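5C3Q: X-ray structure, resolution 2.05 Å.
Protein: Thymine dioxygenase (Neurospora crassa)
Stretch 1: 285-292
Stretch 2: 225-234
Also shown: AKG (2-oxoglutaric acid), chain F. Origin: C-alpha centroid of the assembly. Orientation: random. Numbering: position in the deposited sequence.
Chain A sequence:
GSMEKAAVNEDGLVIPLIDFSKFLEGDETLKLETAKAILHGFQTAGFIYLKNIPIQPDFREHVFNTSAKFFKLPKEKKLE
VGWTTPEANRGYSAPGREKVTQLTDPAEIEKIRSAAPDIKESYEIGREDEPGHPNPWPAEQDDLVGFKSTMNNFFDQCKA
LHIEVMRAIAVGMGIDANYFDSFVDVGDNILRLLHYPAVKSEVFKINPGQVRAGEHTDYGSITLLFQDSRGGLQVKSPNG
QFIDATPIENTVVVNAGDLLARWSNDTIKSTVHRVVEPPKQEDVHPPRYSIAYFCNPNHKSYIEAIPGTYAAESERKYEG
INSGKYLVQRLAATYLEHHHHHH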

ATOM      1  N   HIS A 285      17.005 -12.188 -11.090  1.00 35.64           N
ATOM      2  CA  HIS A 285      15.670 -12.091 -10.517  1.00 34.36           C
ATOM      3  C   HIS A 285      14.714 -11.614 -11.601  1.00 33.51           C
ATOM      4  O   HIS A 285      14.939 -10.560 -12.192  1.00 34.02           O
ATOM      5  CB  HIS A 285      15.664 -11.128  -9.336  1.00 33.68           C
ATOM      6  CG  HIS A 285      16.558 -11.557  -8.218  1.00 34.20           C
ATOM      7  ND1 HIS A 285      16.365 -12.735  -7.529  1.00 34.40           N
ATOM      8  CD2 HIS A 285      17.658 -10.980  -7.680  1.00 34.32           C
ATOM      9  CE1 HIS A 285      17.306 -12.863  -6.610  1.00 34.66           C
ATOM     10  NE2 HIS A 285      18.101 -11.811  -6.680  1.00 34.65           N
ATOM     11  N   PRO A 286      13.655 -12.389 -11.888  1.00 32.88           N
ATOM     12  CA  PRO A 286      12.723 -11.942 -12.932  1.00 32.39           C
ATOM     13  C   PRO A 286      11.967 -10.668 -12.537  1.00 30.47           C
ATOM     14  O   PRO A 286      12.073 -10.223 -11.396  1.00 29.10           O
ATOM     15  CB  PRO A 286      11.748 -13.120 -13.081  1.00 32.96           C
ATOM     16  CG  PRO A 286      12.334 -14.255 -12.310  1.00 33.79           C
ATOM     17  CD  PRO A 286      13.233 -13.659 -11.276  1.00 33.36           C
ATOM     18  N   PRO A 287      11.212 -10.077 -13.479  1.00 29.93           N
ATOM     19  CA  PRO A 287      10.418  -8.900 -13.128  1.00 29.07           C
ATOM     20  C   PRO A 287       9.399  -9.200 -12.027  1.00 28.18           C
ATOM     21  O   PRO A 287       8.797 -10.274 -12.028  1.00 27.92           O
ATOM     22  CB  PRO A 287       9.700  -8.558 -14.439  1.00 29.59           C
ATOM     23  CG  PRO A 287      10.509  -9.206 -15.510  1.00 30.39           C
ATOM     24  CD  PRO A 287      11.036 -10.456 -14.891  1.00 30.59           C
ATOM     25  N   ARG A 288       9.233  -8.268 -11.091  1.00 27.19           N
ATOM     26  CA  ARG A 288       8.200  -8.371 -10.064  1.00 26.28           C
ATOM     27  C   ARG A 288       7.137  -7.291 -10.286  1.00 25.79           C
ATOM     28  O   ARG A 288       7.458  -6.114 -10.494  1.00 25.28           O
ATOM     29  CB  ARG A 288       8.807  -8.246  -8.661  1.00 25.90           C
ATOM     30  CG  ARG A 288       7.787  -8.173  -7.530  1.00 25.46           C
ATOM     31  CD  ARG A 288       8.439  -8.346  -6.167  1.00 25.38           C
ATOM     32  NE  ARG A 288       7.453  -8.489  -5.096  1.00 25.09           N
ATOM     33  CZ  ARG A 288       6.816  -7.485  -4.490  1.00 25.05           C
ATOM     34  NH1 ARG A 288       7.041  -6.222  -4.838  1.00 24.55           N
ATOM     35  NH2 ARG A 288       5.937  -7.749  -3.527  1.00 25.17           N
ATOM     36  N   TYR A 289       5.874  -7.705 -10.245  1.00 25.34           N
ATOM     37  CA  TYR A 289       4.747  -6.788 -10.339  1.00 24.88           C
ATOM     38  C   TYR A 289       3.968  -6.802  -9.047  1.00 24.33           C
ATOM     39  O   TYR A 289       3.688  -7.864  -8.483  1.00 24.32           O
ATOM     40  CB  TYR A 289       3.812  -7.179 -11.479  1.00 25.40           C
ATOM     41  CG  TYR A 289       4.444  -7.042 -12.830  1.00 26.00           C
ATOM     42  CD1 TYR A 289       4.432  -5.826 -13.500  1.00 26.02           C
ATOM     43  CD2 TYR A 289       5.070  -8.125 -13.435  1.00 26.83           C
ATOM     44  CE1 TYR A 289       5.024  -5.689 -14.742  1.00 26.87           C
ATOM     45  CE2 TYR A 289       5.666  -8.002 -14.680  1.00 27.49           C
ATOM     46  CZ  TYR A 289       5.639  -6.782 -15.328  1.00 27.54           C
ATOM     47  OH  TYR A 289       6.230  -6.653 -16.559  1.00 28.35           O
ATOM     48  N   SER A 290       3.622  -5.614  -8.576  1.00 23.80           N
ATOM     49  CA  SER A 290       2.666  -5.479  -7.496  1.00 23.32           C
ATOM     50  C   SER A 290       1.784  -4.270  -7.753  1.00 23.11           C
ATOM     51  O   SER A 290       2.082  -3.422  -8.608  1.00 22.69           O
ATOM     52  CB  SER A 290       3.376  -5.359  -6.141  1.00 23.01           C
ATOM     53  OG  SER A 290       4.139  -4.171  -6.060  1.00 23.45           O
ATOM     54  N   ILE A 291       0.679  -4.219  -7.020  1.00 22.61           N
ATOM     55  CA  ILE A 291      -0.236  -3.101  -7.073  1.00 22.38           C
ATOM     56  C   ILE A 291      -0.550  -2.703  -5.636  1.00 22.08           C
ATOM     57  O   ILE A 291      -1.078  -3.510  -4.858  1.00 22.51           O
ATOM     58  CB  ILE A 291      -1.534  -3.464  -7.824  1.00 22.87           C
ATOM     59  CG1 ILE A 291      -1.207  -3.965  -9.237  1.00 23.60           C
ATOM     60  CG2 ILE A 291      -2.467  -2.259  -7.871  1.00 22.86           C
ATOM     61  CD1 ILE A 291      -2.405  -4.433 -10.037  1.00 24.18           C
ATOM     62  N   ALA A 292      -0.204  -1.469  -5.287  1.00 21.59           N
ATOM     63  CA  ALA A 292      -0.543  -0.908  -3.989  1.00 21.21           C
ATOM     64  C   ALA A 292      -1.696   0.066  -4.154  1.00 21.24           C
ATOM     65  O   ALA A 292      -1.565   1.093  -4.829  1.00 21.48           O
ATOM     66  CB  ALA A 292       0.656  -0.204  -3.381  1.00 20.98           C
TER
HETATM   67  C1  AKG F 402       4.491   0.661  -1.451  1.00 26.27           C
HETATM   68  O1  AKG F 402       4.228   1.478  -0.530  1.00 24.89           O
HETATM   69  O2  AKG F 402       4.422   0.988  -2.654  1.00 25.89           O
HETATM   70  C2  AKG F 402       4.904  -0.710  -1.111  1.00 26.44           C
HETATM   71  O5  AKG F 402       5.137  -1.003   0.059  1.00 25.65           O
HETATM   72  C3  AKG F 402       5.041  -1.746  -2.210  1.00 26.72           C
HETATM   73  C4  AKG F 402       5.315  -3.128  -1.623  1.00 26.70           C
HETATM   74  C5  AKG F 402       5.369  -4.189  -2.698  1.00 26.76           C
HETATM   75  O3  AKG F 402       5.113  -5.365  -2.365  1.00 26.96           O
HETATM   76  O4  AKG F 402       5.674  -3.879  -3.870  1.00 26.46           O
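Stretch 2 225-234: LFQDSRGGLQ

Stretch 2 enters as a strand, Leu225 to Gln227, turns through Asp228 to Gly232, and resumes as a strand at Leu233. The first strand runs antiparallel to the strand 288-292. Their axes cross at 164° and approach to 4.7 Å. Ile291 and Phe226 form the hydrogen-bonded pair: Phe226 N donates to Ile291 O at 2.9 Å, and Ile291 N to Phe226 O at 2.8 Å. Their CA atoms are 5.1 Å apart. The side chains of Ile291 and Phe226 share one face of the sheet, with CB to CB at 4.3 Å. Ser290 and Gln227 pair without mutual hydrogen bonds, CA to CA 4.4 Å, as do Ala292 and Leu225 at 4.6 Å between CA atoms. These four side chains lie on the other face.

Arg288 has the largest covered area. Its chi1, chi2 and chi3 are all t, so the side chain is extended and its guanidinium reaches Gln227, where NH2 donates to OE1 at 3.0 Å. The same group holds 2-oxoglutarate: NH1 bonds AKG O4 at 2.9 Å and NH2 bonds AKG O3 at 2.8 Å. Ser290 OG adds a bond to AKG O4 at 2.7 Å. Water 1 accepts from Arg288 NE at 3.0 Å and from Gly231 N at 2.8 Å, linking this arginine to the turn.

Arg230 comes second. Its CA-to-CB bond points toward stretch 1, and Arg230 NE donates to Pro287 O at 3.1 Å. Pro286 CB lies over one face of its guanidinium, 3.6 Å from Arg230 CZ.

Asp228 begins the turn, with its CB directed toward stretch 1. Its OD2 accepts from Tyr289 N at 2.8 Å, nearly in line. Its backbone N donates to Tyr289 O at 3.3 Å. Asp228 OD1 accepts from Arg230 N at 3.2 Å, a bond within the turn, between Asp228 and Arg230.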

ATOM      1  N   LEU A 225      -2.485  -4.372  -0.817  1.00 21.30           N
ATOM      2  CA  LEU A 225      -1.315  -4.745  -1.605  1.00 21.84           C
ATOM      3  C   LEU A 225      -1.523  -6.086  -2.289  1.00 22.13           C
ATOM      4  O   LEU A 225      -1.625  -7.125  -1.634  1.00 22.39           O
ATOM      5  CB  LEU A 225      -0.056  -4.794  -0.733  1.00 22.29           C
ATOM      6  CG  LEU A 225       1.207  -5.116  -1.544  1.00 23.13           C
ATOM      7  CD1 LEU A 225       1.670  -3.906  -2.339  1.00 23.40           C
ATOM      8  CD2 LEU A 225       2.316  -5.611  -0.639  1.00 23.74           C
ATOM      9  N   PHE A 226      -1.589  -6.045  -3.615  1.00 22.58           N
ATOM     10  CA  PHE A 226      -1.697  -7.234  -4.441  1.00 22.81           C
ATOM     11  C   PHE A 226      -0.299  -7.524  -4.979  1.00 24.04           C
ATOM     12  O   PHE A 226       0.275  -6.693  -5.691  1.00 23.88           O
ATOM     13  CB  PHE A 226      -2.671  -6.990  -5.596  1.00 22.84           C
ATOM     14  CG  PHE A 226      -4.038  -6.534  -5.160  1.00 22.37           C
ATOM     15  CD1 PHE A 226      -4.298  -5.189  -4.925  1.00 22.08           C
ATOM     16  CD2 PHE A 226      -5.072  -7.444  -5.007  1.00 22.77           C
ATOM     17  CE1 PHE A 226      -5.555  -4.761  -4.532  1.00 21.97           C
ATOM     18  CE2 PHE A 226      -6.335  -7.025  -4.606  1.00 22.71           C
ATOM     19  CZ  PHE A 226      -6.577  -5.682  -4.370  1.00 22.38           C
ATOM     20  N   GLN A 227       0.266  -8.676  -4.621  1.00 24.66           N
ATOM     21  CA  GLN A 227       1.602  -9.046  -5.097  1.00 25.49           C
ATOM     22  C   GLN A 227       1.543 -10.330  -5.920  1.00 26.59           C
ATOM     23  O   GLN A 227       0.675 -11.181  -5.697  1.00 26.06           O
ATOM     24  CB  GLN A 227       2.595  -9.183  -3.932  1.00 25.54           C
ATOM     25  CG  GLN A 227       2.313 -10.304  -2.936  1.00 26.04           C
ATOM     26  CD  GLN A 227       3.376 -10.410  -1.847  1.00 26.22           C
ATOM     27  OE1 GLN A 227       4.515  -9.981  -2.028  1.00 26.32           O
ATOM     28  NE2 GLN A 227       3.008 -10.995  -0.712  1.00 26.09           N
ATOM     29  N   ASP A 228       2.449 -10.444  -6.890  1.00 26.89           N
ATOM     30  CA  ASP A 228       2.626 -11.686  -7.639  1.00 28.46           C
ATOM     31  C   ASP A 228       3.398 -12.686  -6.766  1.00 28.73           C
ATOM     32  O   ASP A 228       3.526 -12.480  -5.559  1.00 28.39           O
ATOM     33  CB  ASP A 228       3.301 -11.431  -9.007  1.00 29.26           C
ATOM     34  CG  ASP A 228       4.730 -10.892  -8.895  1.00 29.65           C
ATOM     35  OD1 ASP A 228       5.337 -10.917  -7.798  1.00 29.90           O
ATOM     36  OD2 ASP A 228       5.253 -10.430  -9.933  1.00 30.51           O
ATOM     37  N   SER A 229       3.910 -13.757  -7.366  1.00 29.57           N
ATOM     38  CA  SER A 229       4.519 -14.851  -6.608  1.00 30.02           C
ATOM     39  C   SER A 229       6.042 -14.752  -6.451  1.00 29.95           C
ATOM     40  O   SER A 229       6.667 -15.695  -5.964  1.00 30.46           O
ATOM     41  CB  SER A 229       4.164 -16.182  -7.280  1.00 31.36           C
ATOM     42  OG  SER A 229       4.723 -16.246  -8.583  1.00 32.63           O
ATOM     43  N   ARG A 230       6.639 -13.628  -6.852  1.00 29.01           N
ATOM     44  CA  ARG A 230       8.107 -13.487  -6.833  1.00 29.13           C
ATOM     45  C   ARG A 230       8.703 -13.421  -5.434  1.00 28.34           C
ATOM     46  O   ARG A 230       9.776 -13.970  -5.191  1.00 28.49           O
ATOM     47  CB  ARG A 230       8.550 -12.230  -7.590  1.00 29.05           C
ATOM     48  CG  ARG A 230       8.166 -12.190  -9.057  1.00 29.93           C
ATOM     49  CD  ARG A 230       8.675 -13.401  -9.815  1.00 31.01           C
ATOM     50  NE  ARG A 230       8.428 -13.270 -11.247  1.00 32.16           N
ATOM     51  CZ  ARG A 230       8.505 -14.269 -12.121  1.00 33.11           C
ATOM     52  NH1 ARG A 230       8.816 -15.502 -11.725  1.00 33.54           N
ATOM     53  NH2 ARG A 230       8.259 -14.037 -13.402  1.00 33.93           N
ATOM     54  N   GLY A 231       8.020 -12.729  -4.527  1.00 27.01           N
ATOM     55  CA  GLY A 231       8.533 -12.517  -3.177  1.00 26.25           C
ATOM     56  C   GLY A 231       9.425 -11.287  -3.093  1.00 25.46           C
ATOM     57  O   GLY A 231       9.712 -10.649  -4.109  1.00 25.22           O
ATOM     58  N   GLY A 232       9.864 -10.963  -1.877  1.00 24.45           N
ATOM     59  CA  GLY A 232      10.716  -9.800  -1.635  1.00 23.81           C
ATOM     60  C   GLY A 232      10.161  -8.839  -0.599  1.00 22.64           C
ATOM     61  O   GLY A 232      10.921  -8.101   0.027  1.00 22.30           O
ATOM     62  N   LEU A 233       8.841  -8.836  -0.422  1.00 22.05           N
ATOM     63  CA  LEU A 233       8.199  -7.990   0.583  1.00 21.00           C
ATOM     64  C   LEU A 233       8.550  -8.475   1.987  1.00 20.85           C
ATOM     65  O   LEU A 233       8.473  -9.666   2.277  1.00 20.89           O
ATOM     66  CB  LEU A 233       6.679  -7.979   0.406  1.00 20.86           C
ATOM     67  CG  LEU A 233       5.881  -7.204   1.463  1.00 20.42           C
ATOM     68  CD1 LEU A 233       6.187  -5.716   1.416  1.00 20.33           C
ATOM     69  CD2 LEU A 233       4.393  -7.445   1.285  1.00 20.65           C
ATOM     70  N   GLN A 234       8.932  -7.539   2.851  1.00 20.55           N
ATOM     71  CA  GLN A 234       9.313  -7.856   4.221  1.00 20.82           C
ATOM     72  C   GLN A 234       8.662  -6.882   5.182  1.00 20.58           C
ATOM     73  O   GLN A 234       8.522  -5.700   4.878  1.00 20.15           O
ATOM     74  CB  GLN A 234      10.831  -7.812   4.394  1.00 21.23           C
ATOM     75  CG  GLN A 234      11.584  -8.840   3.571  1.00 21.88           C
ATOM     76  CD  GLN A 234      13.061  -8.909   3.921  1.00 22.43           C
ATOM     77  OE1 GLN A 234      13.685  -7.901   4.253  1.00 22.38           O
ATOM     78  NE2 GLN A 234      13.631 -10.103   3.836  1.00 23.14           N
TER
HETATM   79  O   HOH W   1       5.837 -10.984  -4.806  1.00 28.94           O
HETATM   80  O   HOH W   2       7.045 -11.426 -13.788  1.00 37.07           O